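PDB 3I4G: SusD-like carbohydrate binding protein BF1063 from Bacteroides fragilis NCTC 9343, which probably binds carbohydrate at the outer membrane, as other members of the SusD family do. Local coordinates for residues T131-Y135 / F203-T207; I232-Y236 / V417-V423; G327-M331 / R363-E368. All coordinates share one frame; numbering follows the deposited sequence.

Interaction 1. Residues T131-Y135 / F203-T207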
loop_
_atom_site.group_PDB
_atom_site.type_symbol
_atom_site.label_atom_id
_atom_site.label_comp_id
_atom_site.label_asym_id
_atom_site.label_seq_id
_atom_site.Cartn_x
_atom_site.Cartn_y
_atom_site.Cartn_z
ATOM N N THR A 131 1.065 -3.822 -14.699
ATOM C CA THR A 131 0.707 -3.367 -13.369
ATOM C C THR A 131 -0.512 -2.458 -13.425
ATOM O O THR A 131 -1.342 -2.507 -12.537
ATOM C CB THR A 131 1.817 -2.642 -12.588
ATOM O OG1 THR A 131 2.188 -1.418 -13.234
ATOM C CG2 THR A 131 3.024 -3.530 -12.326
ATOM N N GLN A 132 -0.664 -1.651 -14.460
ATOM C CA GLN A 132 -1.826 -0.766 -14.524
ATOM C C GLN A 132 -3.097 -1.564 -14.672
ATOM O O GLN A 132 -4.082 -1.259 -14.011
ATOM C CB GLN A 132 -1.670 0.234 -15.680
ATOM C CG GLN A 132 -0.377 1.036 -15.635
ATOM C CD GLN A 132 -0.179 1.766 -14.329
ATOM O OE1 GLN A 132 -0.748 2.834 -14.118
ATOM N NE2 GLN A 132 0.657 1.202 -13.444
ATOM N N TYR A 133 -3.097 -2.578 -15.541
ATOM C CA TYR A 133 -4.264 -3.430 -15.692
ATOM C C TYR A 133 -4.533 -4.228 -14.400
ATOM O O TYR A 133 -5.671 -4.482 -14.084
ATOM C CB TYR A 133 -4.128 -4.337 -16.925
ATOM C CG TYR A 133 -4.371 -3.566 -18.184
ATOM C CD1 TYR A 133 -5.632 -3.085 -18.464
ATOM C CD2 TYR A 133 -3.338 -3.271 -19.071
ATOM C CE1 TYR A 133 -5.870 -2.346 -19.596
ATOM C CE2 TYR A 133 -3.580 -2.559 -20.237
ATOM C CZ TYR A 133 -4.845 -2.093 -20.475
ATOM O OH TYR A 133 -5.155 -1.328 -21.635
ATOM N N PHE A 134 -3.490 -4.614 -13.665
ATOM C CA PHE A 134 -3.645 -5.308 -12.402
ATOM C C PHE A 134 -4.443 -4.464 -11.418
ATOM O O PHE A 134 -5.395 -4.963 -10.804
ATOM C CB PHE A 134 -2.247 -5.671 -11.832
ATOM C CG PHE A 134 -2.277 -6.055 -10.382
ATOM C CD1 PHE A 134 -2.577 -7.335 -9.984
ATOM C CD2 PHE A 134 -2.043 -5.104 -9.408
ATOM C CE1 PHE A 134 -2.656 -7.661 -8.671
ATOM C CE2 PHE A 134 -2.108 -5.426 -8.072
ATOM C CZ PHE A 134 -2.426 -6.713 -7.716
ATOM N N TYR A 135 -4.081 -3.215 -11.270
ATOM C CA TYR A 135 -4.827 -2.345 -10.374
ATOM C C TYR A 135 -6.227 -1.978 -10.924
ATOM O O TYR A 135 -7.201 -2.002 -10.188
ATOM C CB TYR A 135 -4.019 -1.093 -10.037
ATOM C CG TYR A 135 -2.791 -1.331 -9.214
ATOM C CD1 TYR A 135 -2.901 -1.663 -7.874
ATOM C CD2 TYR A 135 -1.525 -1.182 -9.737
ATOM C CE1 TYR A 135 -1.769 -1.897 -7.116
ATOM C CE2 TYR A 135 -0.401 -1.419 -8.996
ATOM C CZ TYR A 135 -0.541 -1.787 -7.680
ATOM O OH TYR A 135 0.585 -1.999 -6.919
ATOM N N PHE A 203 4.101 -9.539 -8.692
ATOM C CA PHE A 203 2.829 -9.134 -9.269
ATOM C C PHE A 203 2.088 -10.295 -9.924
ATOM O O PHE A 203 0.862 -10.344 -9.866
ATOM C CB PHE A 203 2.996 -7.964 -10.240
ATOM C CG PHE A 203 3.017 -6.646 -9.544
ATOM C CD1 PHE A 203 1.826 -5.979 -9.314
ATOM C CD2 PHE A 203 4.188 -6.070 -9.081
ATOM C CE1 PHE A 203 1.792 -4.765 -8.646
ATOM C CE2 PHE A 203 4.154 -4.829 -8.425
ATOM C CZ PHE A 203 2.947 -4.213 -8.177
ATOM N N LEU A 204 2.819 -11.228 -10.502
ATOM C CA LEU A 204 2.198 -12.467 -10.980
ATOM C C LEU A 204 1.497 -13.170 -9.834
ATOM O O LEU A 204 0.348 -13.607 -9.970
ATOM C CB LEU A 204 3.253 -13.404 -11.585
ATOM C CG LEU A 204 2.810 -14.776 -12.027
ATOM C CD1 LEU A 204 1.701 -14.662 -13.092
ATOM C CD2 LEU A 204 3.995 -15.557 -12.574
ATOM N N GLY A 205 2.182 -13.351 -8.714
ATOM C CA GLY A 205 1.564 -13.961 -7.553
ATOM C C GLY A 205 0.343 -13.229 -7.068
ATOM O O GLY A 205 -0.675 -13.869 -6.760
ATOM N N ARG A 206 0.389 -11.899 -6.985
ATOM C CA ARG A 206 -0.790 -11.162 -6.570
ATOM C C ARG A 206 -1.936 -11.342 -7.579
ATOM O O ARG A 206 -3.112 -11.442 -7.184
ATOM C CB ARG A 206 -0.508 -9.653 -6.428
ATOM C CG ARG A 206 0.341 -9.205 -5.253
ATOM C CD ARG A 206 0.365 -7.696 -5.234
ATOM N NE ARG A 206 0.993 -7.125 -4.052
ATOM C CZ ARG A 206 1.004 -5.833 -3.837
ATOM N NH1 ARG A 206 0.495 -5.003 -4.748
ATOM N NH2 ARG A 206 1.542 -5.360 -2.740
ATOM N N THR A 207 -1.611 -11.377 -8.858
ATOM C CA THR A 207 -2.639 -11.598 -9.901
ATOM C C THR A 207 -3.300 -12.943 -9.674
ATOM O O THR A 207 -4.529 -13.065 -9.705
ATOM C CB THR A 207 -2.007 -11.529 -11.285
ATOM O OG1 THR A 207 -1.481 -10.219 -11.493
ATOM C CG2 THR A 207 -3.033 -11.839 -12.402
HETATM O O HOH W 1 0.319 -2.068 -4.288
#
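The hydroxyl of Tyr-135 reaches the 203-207 helix both directly and through water. Its OH lies 2.6 Å from the oxygen of water 1, which accepts from Arg-206 NH1 at 3.0 Å, and Trp-48 NE1 is a further partner of OH. The same OH sits at the edge of the Phe-203 ring, 3.5 Å from CZ. Phe-203 presents an edge to the face of Phe-134, a T-shaped pair with centroids 5.4 Å apart and planes at 89°. Thr-131 CG2 makes a CH-pi contact over one face of Phe-203, 3.9 Å from the ring centroid and almost on the ring normal. These contacts join helices 116-139 and 197-211 in the helical, TPR-related part of the SusD fold; their local axes cross at 26° and come within 11.1 Å. Phe-134 is directed at the other helix by a chi1 of 165°, which sets CG opposite the backbone N, and its CE1 lies 3.7 Å from Arg-206 CB. Arg-206 extends past this ring, and its NE forms a salt bridge with Glu-389. Thr-207 turns OG1 back along its helix to Phe-203 O at 2.9 Å; that carbonyl also accepts from Thr-207 N, the two donors coming from opposite faces of its plane.

Interaction 2. Residues I232-Y236 / V417-V423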
loop_
_atom_site.group_PDB
_atom_site.type_symbol
_atom_site.label_atom_id
_atom_site.label_comp_id
_atom_site.label_asym_id
_atom_site.label_seq_id
_atom_site.Cartn_x
_atom_site.Cartn_y
_atom_site.Cartn_z
ATOM N N ILE A 232 14.878 -11.484 4.564
ATOM C CA ILE A 232 14.306 -10.582 5.568
ATOM C C ILE A 232 15.394 -9.733 6.201
ATOM O O ILE A 232 16.400 -10.255 6.694
ATOM C CB ILE A 232 13.536 -11.409 6.615
ATOM C CG1 ILE A 232 12.315 -12.070 5.976
ATOM C CG2 ILE A 232 13.118 -10.542 7.810
ATOM C CD1 ILE A 232 11.260 -11.096 5.373
ATOM N N ASN A 233 15.224 -8.412 6.185
ATOM C CA ASN A 233 16.172 -7.484 6.756
ATOM C C ASN A 233 16.112 -7.477 8.287
ATOM O O ASN A 233 15.029 -7.518 8.846
ATOM C CB ASN A 233 15.877 -6.075 6.269
ATOM C CG ASN A 233 17.006 -5.127 6.481
ATOM O OD1 ASN A 233 18.142 -5.382 6.073
ATOM N ND2 ASN A 233 16.690 -3.948 7.032
ATOM N N ALA A 234 17.243 -7.359 8.982
ATOM C CA ALA A 234 17.184 -7.377 10.452
ATOM C C ALA A 234 16.341 -6.243 11.020
ATOM O O ALA A 234 15.598 -6.432 11.980
ATOM C CB ALA A 234 18.591 -7.325 11.040
ATOM N N ASN A 235 16.457 -5.068 10.402
ATOM C CA ASN A 235 15.781 -3.877 10.877
ATOM C C ASN A 235 14.508 -3.534 10.096
ATOM O O ASN A 235 14.567 -3.290 8.895
ATOM C CB ASN A 235 16.751 -2.686 10.885
ATOM C CG ASN A 235 16.203 -1.536 11.701
ATOM O OD1 ASN A 235 15.320 -0.806 11.291
ATOM N ND2 ASN A 235 16.700 -1.412 12.931
ATOM N N TYR A 236 13.380 -3.511 10.790
ATOM C CA TYR A 236 12.080 -3.233 10.182
ATOM C C TYR A 236 11.958 -1.774 9.771
ATOM O O TYR A 236 11.585 -1.487 8.643
ATOM C CB TYR A 236 10.971 -3.570 11.175
ATOM C CG TYR A 236 9.532 -3.450 10.707
ATOM C CD1 TYR A 236 8.908 -4.491 10.091
ATOM C CD2 TYR A 236 8.785 -2.316 11.008
ATOM C CE1 TYR A 236 7.583 -4.424 9.733
ATOM C CE2 TYR A 236 7.454 -2.214 10.670
ATOM C CZ TYR A 236 6.855 -3.278 10.022
ATOM O OH TYR A 236 5.516 -3.190 9.678
ATOM N N VAL A 417 9.391 -13.906 9.098
ATOM C CA VAL A 417 8.883 -12.541 9.236
ATOM C C VAL A 417 8.810 -12.166 10.702
ATOM O O VAL A 417 9.362 -11.140 11.122
ATOM C CB VAL A 417 7.509 -12.408 8.584
ATOM C CG1 VAL A 417 6.890 -11.052 8.830
ATOM C CG2 VAL A 417 7.657 -12.648 7.075
ATOM N N ARG A 418 8.251 -13.036 11.522
ATOM C CA ARG A 418 8.170 -12.744 12.960
ATOM C C ARG A 418 9.533 -12.750 13.663
ATOM O O ARG A 418 9.747 -12.054 14.664
ATOM C CB ARG A 418 7.246 -13.733 13.653
ATOM C CG ARG A 418 5.787 -13.532 13.275
ATOM C CD ARG A 418 4.872 -14.600 13.804
ATOM N NE ARG A 418 4.764 -14.615 15.256
ATOM C CZ ARG A 418 3.950 -13.837 15.974
ATOM N NH1 ARG A 418 3.212 -12.883 15.405
ATOM N NH2 ARG A 418 3.940 -13.978 17.290
ATOM N N GLY A 419 10.438 -13.566 13.148
ATOM C CA GLY A 419 11.767 -13.758 13.713
ATOM C C GLY A 419 12.793 -12.723 13.345
ATOM O O GLY A 419 13.916 -12.786 13.809
ATOM N N ARG A 420 12.409 -11.753 12.518
ATOM C CA ARG A 420 13.246 -10.638 12.183
ATOM C C ARG A 420 13.883 -10.118 13.467
ATOM O O ARG A 420 13.172 -9.929 14.456
ATOM C CB ARG A 420 12.350 -9.555 11.521
ATOM C CG ARG A 420 13.077 -8.379 11.004
ATOM C CD ARG A 420 12.154 -7.222 10.735
ATOM N NE ARG A 420 11.114 -7.498 9.748
ATOM C CZ ARG A 420 11.283 -7.381 8.438
ATOM N NH1 ARG A 420 12.457 -7.103 7.908
ATOM N NH2 ARG A 420 10.258 -7.610 7.626
ATOM N N ALA A 421 15.181 -9.848 13.505
ATOM C CA ALA A 421 15.837 -9.502 14.786
ATOM C C ALA A 421 15.228 -8.342 15.554
ATOM O O ALA A 421 15.167 -8.358 16.790
ATOM C CB ALA A 421 17.321 -9.222 14.542
ATOM N N SER A 422 14.784 -7.319 14.831
ATOM C CA SER A 422 14.192 -6.138 15.454
ATOM C C SER A 422 12.755 -6.362 15.924
ATOM O O SER A 422 12.170 -5.482 16.550
ATOM C CB SER A 422 14.226 -4.961 14.485
ATOM O OG SER A 422 13.523 -5.258 13.276
ATOM N N VAL A 423 12.165 -7.513 15.607
ATOM C CA VAL A 423 10.793 -7.819 15.976
ATOM C C VAL A 423 10.790 -8.988 16.953
ATOM O O VAL A 423 10.255 -8.868 18.068
ATOM C CB VAL A 423 9.967 -8.058 14.683
ATOM C CG1 VAL A 423 8.565 -8.563 15.003
ATOM C CG2 VAL A 423 9.904 -6.787 13.825
#
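Ser-422 joins the two segments by three hydrogen bonds, two of which end on Ala-234 O. The serine OG donates to that oxygen at 2.7 Å, in the carbonyl plane on a lone pair, while Ser-422 N donates to it at 3.1 Å from a position tilted out of the plane. The same OG accepts from Tyr-236 N at 3.0 Å, so one hydroxyl serves as both donor and acceptor and satisfies the backbone on the two sides of Asn-235. A chi1 of 59°, which sets OG between the serine's own N and carbonyl carbon, puts it within reach of both. Asn-235 O is met inside its own segment, by Asn-233 ND2 at 2.9 Å.

The contact ties the loop that follows helix 214-227 to the chain leaving helix 414-418, both in the C-terminal SusD-family region, with no regular sheet pairing between them. Arg-420 bends at chi3 and lays its guanidinium between Ile-232 CG2, 3.5 Å from NH1 on one face, and Tyr-236 CD1, 3.7 Å from NE on the opposite face. The tyrosine ring stands at 74° to the guanidinium and meets it with an edge rather than stacking flat. At the guanidinium rim, NH1 donates to Asn-233 O at 2.8 Å, again on a lone pair in the carbonyl plane. NH1 also forms a salt bridge with Glu-250 OE1, which receives Asn-233 N as well, and NH2 forms a salt bridge with Glu-447; the main-chain oxygen of that glutamate is a partner of Tyr-236 OH.

Interaction 3. Residues G327-M331 / R363-E368. With EDO (1,2-ethanediol), chain C.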
loop_
_atom_site.group_PDB
_atom_site.type_symbol
_atom_site.label_atom_id
_atom_site.label_comp_id
_atom_site.label_asym_id
_atom_site.label_seq_id
_atom_site.Cartn_x
_atom_site.Cartn_y
_atom_site.Cartn_z
ATOM N N GLY A 327 2.220 11.278 24.021
ATOM C CA GLY A 327 3.303 10.898 24.930
ATOM C C GLY A 327 4.481 10.201 24.331
ATOM O O GLY A 327 5.532 10.127 24.955
ATOM N N ALA A 328 4.351 9.704 23.109
ATOM C CA ALA A 328 5.460 9.088 22.399
ATOM C C ALA A 328 6.451 10.136 21.943
ATOM O O ALA A 328 6.083 11.289 21.755
ATOM C CB ALA A 328 4.932 8.284 21.168
ATOM N N ILE A 329 7.705 9.723 21.782
ATOM C CA ILE A 329 8.744 10.554 21.209
ATOM C C ILE A 329 8.826 10.277 19.719
ATOM O O ILE A 329 8.876 9.134 19.286
ATOM C CB ILE A 329 10.097 10.288 21.885
ATOM C CG1 ILE A 329 10.004 10.619 23.377
ATOM C CG2 ILE A 329 11.210 11.118 21.204
ATOM C CD1 ILE A 329 9.799 12.073 23.720
ATOM N N PHE A 330 8.860 11.345 18.937
ATOM C CA PHE A 330 8.992 11.298 17.474
ATOM C C PHE A 330 9.859 12.453 17.043
ATOM O O PHE A 330 9.593 13.596 17.392
ATOM C CB PHE A 330 7.613 11.355 16.815
ATOM C CG PHE A 330 7.681 11.311 15.321
ATOM C CD1 PHE A 330 7.870 10.137 14.622
ATOM C CD2 PHE A 330 7.593 12.478 14.602
ATOM C CE1 PHE A 330 7.947 10.141 13.230
ATOM C CE2 PHE A 330 7.648 12.460 13.207
ATOM C CZ PHE A 330 7.825 11.301 12.536
HETATM N N MSE A 331 10.893 12.158 16.276
HETATM C CA MSE A 331 11.842 13.198 15.866
HETATM C C MSE A 331 12.382 13.962 17.086
HETATM O O MSE A 331 12.585 15.190 17.059
HETATM C CB MSE A 331 11.262 14.149 14.799
HETATM C CG MSE A 331 11.127 13.489 13.489
HETATM SE SE MSE A 331 10.489 14.737 12.119
HETATM C CE MSE A 331 10.713 13.582 10.663
ATOM N N ARG A 363 4.312 6.652 12.077
ATOM C CA ARG A 363 5.776 6.737 12.262
ATOM C C ARG A 363 6.514 6.172 11.045
ATOM O O ARG A 363 7.604 6.646 10.692
ATOM C CB ARG A 363 6.208 5.977 13.528
ATOM C CG ARG A 363 7.632 6.284 13.943
ATOM C CD ARG A 363 8.141 5.442 15.080
ATOM N NE ARG A 363 7.525 5.702 16.381
ATOM C CZ ARG A 363 7.948 6.620 17.247
ATOM N NH1 ARG A 363 8.909 7.475 16.928
ATOM N NH2 ARG A 363 7.360 6.735 18.424
ATOM N N LYS A 364 5.959 5.143 10.420
ATOM C CA LYS A 364 6.569 4.491 9.256
ATOM C C LYS A 364 6.856 5.527 8.179
ATOM O O LYS A 364 6.072 6.447 7.987
ATOM C CB LYS A 364 5.666 3.401 8.726
ATOM C CG LYS A 364 6.278 2.522 7.644
ATOM C CD LYS A 364 5.418 1.304 7.313
ATOM C CE LYS A 364 5.572 0.161 8.353
ATOM N NZ LYS A 364 4.739 -1.045 8.052
ATOM N N TYR A 365 8.010 5.337 7.504
ATOM C CA TYR A 365 8.520 6.126 6.370
ATOM C C TYR A 365 9.291 7.388 6.756
ATOM O O TYR A 365 9.824 8.057 5.879
ATOM C CB TYR A 365 7.393 6.494 5.391
ATOM C CG TYR A 365 6.655 5.350 4.771
ATOM C CD1 TYR A 365 7.245 4.525 3.815
ATOM C CD2 TYR A 365 5.333 5.088 5.121
ATOM C CE1 TYR A 365 6.558 3.463 3.254
ATOM C CE2 TYR A 365 4.655 4.014 4.579
ATOM C CZ TYR A 365 5.252 3.219 3.633
ATOM O OH TYR A 365 4.549 2.206 3.071
ATOM N N PHE A 366 9.384 7.679 8.051
ATOM C CA PHE A 366 10.072 8.902 8.527
ATOM C C PHE A 366 11.355 8.580 9.257
ATOM O O PHE A 366 11.336 8.044 10.350
ATOM C CB PHE A 366 9.114 9.751 9.387
ATOM C CG PHE A 366 7.848 10.138 8.649
ATOM C CD1 PHE A 366 7.904 10.857 7.455
ATOM C CD2 PHE A 366 6.624 9.767 9.093
ATOM C CE1 PHE A 366 6.761 11.160 6.752
ATOM C CE2 PHE A 366 5.480 10.082 8.380
ATOM C CZ PHE A 366 5.541 10.782 7.223
ATOM N N GLU A 367 12.477 8.886 8.595
ATOM C CA GLU A 367 13.822 8.658 9.131
ATOM C C GLU A 367 14.106 9.768 10.117
ATOM O O GLU A 367 14.724 10.779 9.755
ATOM C CB GLU A 367 14.803 8.597 7.953
ATOM C CG GLU A 367 16.244 8.285 8.331
ATOM C CD GLU A 367 17.166 8.193 7.115
ATOM O OE1 GLU A 367 16.779 7.736 6.029
ATOM O OE2 GLU A 367 18.339 8.583 7.249
ATOM N N GLU A 368 13.776 9.536 11.386
ATOM C CA GLU A 368 13.708 10.582 12.402
ATOM C C GLU A 368 15.015 11.228 12.782
ATOM O O GLU A 368 15.003 12.372 13.182
ATOM C CB GLU A 368 13.076 10.021 13.688
ATOM C CG GLU A 368 11.649 9.536 13.486
ATOM C CD GLU A 368 11.154 8.818 14.722
ATOM O OE1 GLU A 368 11.181 9.414 15.801
ATOM O OE2 GLU A 368 10.701 7.634 14.603
HETATM C C1 EDO C . 11.279 11.749 4.609
HETATM O O1 EDO C . 10.594 11.245 3.441
HETATM C C2 EDO C . 12.101 10.574 5.123
HETATM O O2 EDO C . 12.342 10.768 6.501
HETATM O O HOH W 2 12.005 8.349 18.050
#
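Arg-363 holds Ile-329 O end-on with two nitrogens, NH1 at 2.9 Å and NH2 at 3.0 Å, the oxygen lying only 4° out of the guanidinium plane; a bend at chi3 turns these nitrogens toward Ile-329. Ile-329 belongs to the small antiparallel hairpin of strands 329-330 and 333-334, and Arg-363 opens the type II turn that runs to Phe-366; the bond therefore joins the hairpin to the turn within the SusD-family region. On the same first shell, Met-331 N, in a selenomethionine residue, donates to Glu-368 OE1 at 2.8 Å in a nearly straight bond (167°). The carboxylate uses its other oxygen for a salt bridge, Glu-368 OE2 to Arg-363 NH1 at 2.9 Å, approached on the syn side. One glutamate thus bonds the hairpin and also fixes the guanidinium that does so. Water 2 donates to OE1 of Glu-368 at 2.6 Å, and its bond to Ile-329 O is weak.

The Phe-330 ring packs against the same two side chains. Its CD1 comes 3.5 Å from Glu-368 CD, with ring and carboxylate planes 29° apart, and Arg-363 CG approaches the same CD1 and the neighbouring CE1. Its CZ meets Phe-366 CB at 3.7 Å near the ring plane. Tyr-324 stacks on the same ring.

Further out, the backbones of Arg-363 and Lys-364 are tied to Thr-322. Next to the turn a 1,2-ethanediol, presumably carried over from crystallisation, is bonded to Asn-379 O, and its O2 accepts from Glu-367 N at 2.8 Å.

In the fold
Interaction 1 is a buried, aromatic helix-to-helix contact without a direct hydrogen bond between its segments, whereas interactions 2 and 3 are partly buried, join mainly loops and turns, and rest largely on backbone atoms met by arginine, serine or glutamate side chains. Interactions 1 and 3 lie on opposite sides of the chain's centre, their centres about 32 Å apart. Along the chain, 327-331/363-368 is nested inside the loop closed by 232-236/417-423, and the two touch through Tyr-236 OH and Lys-364 NZ, 2.8 Å apart, a probable hydrogen bond. Arginine serves all three: through a bridging water in interaction 1, but by direct bonds to carbonyls in the others.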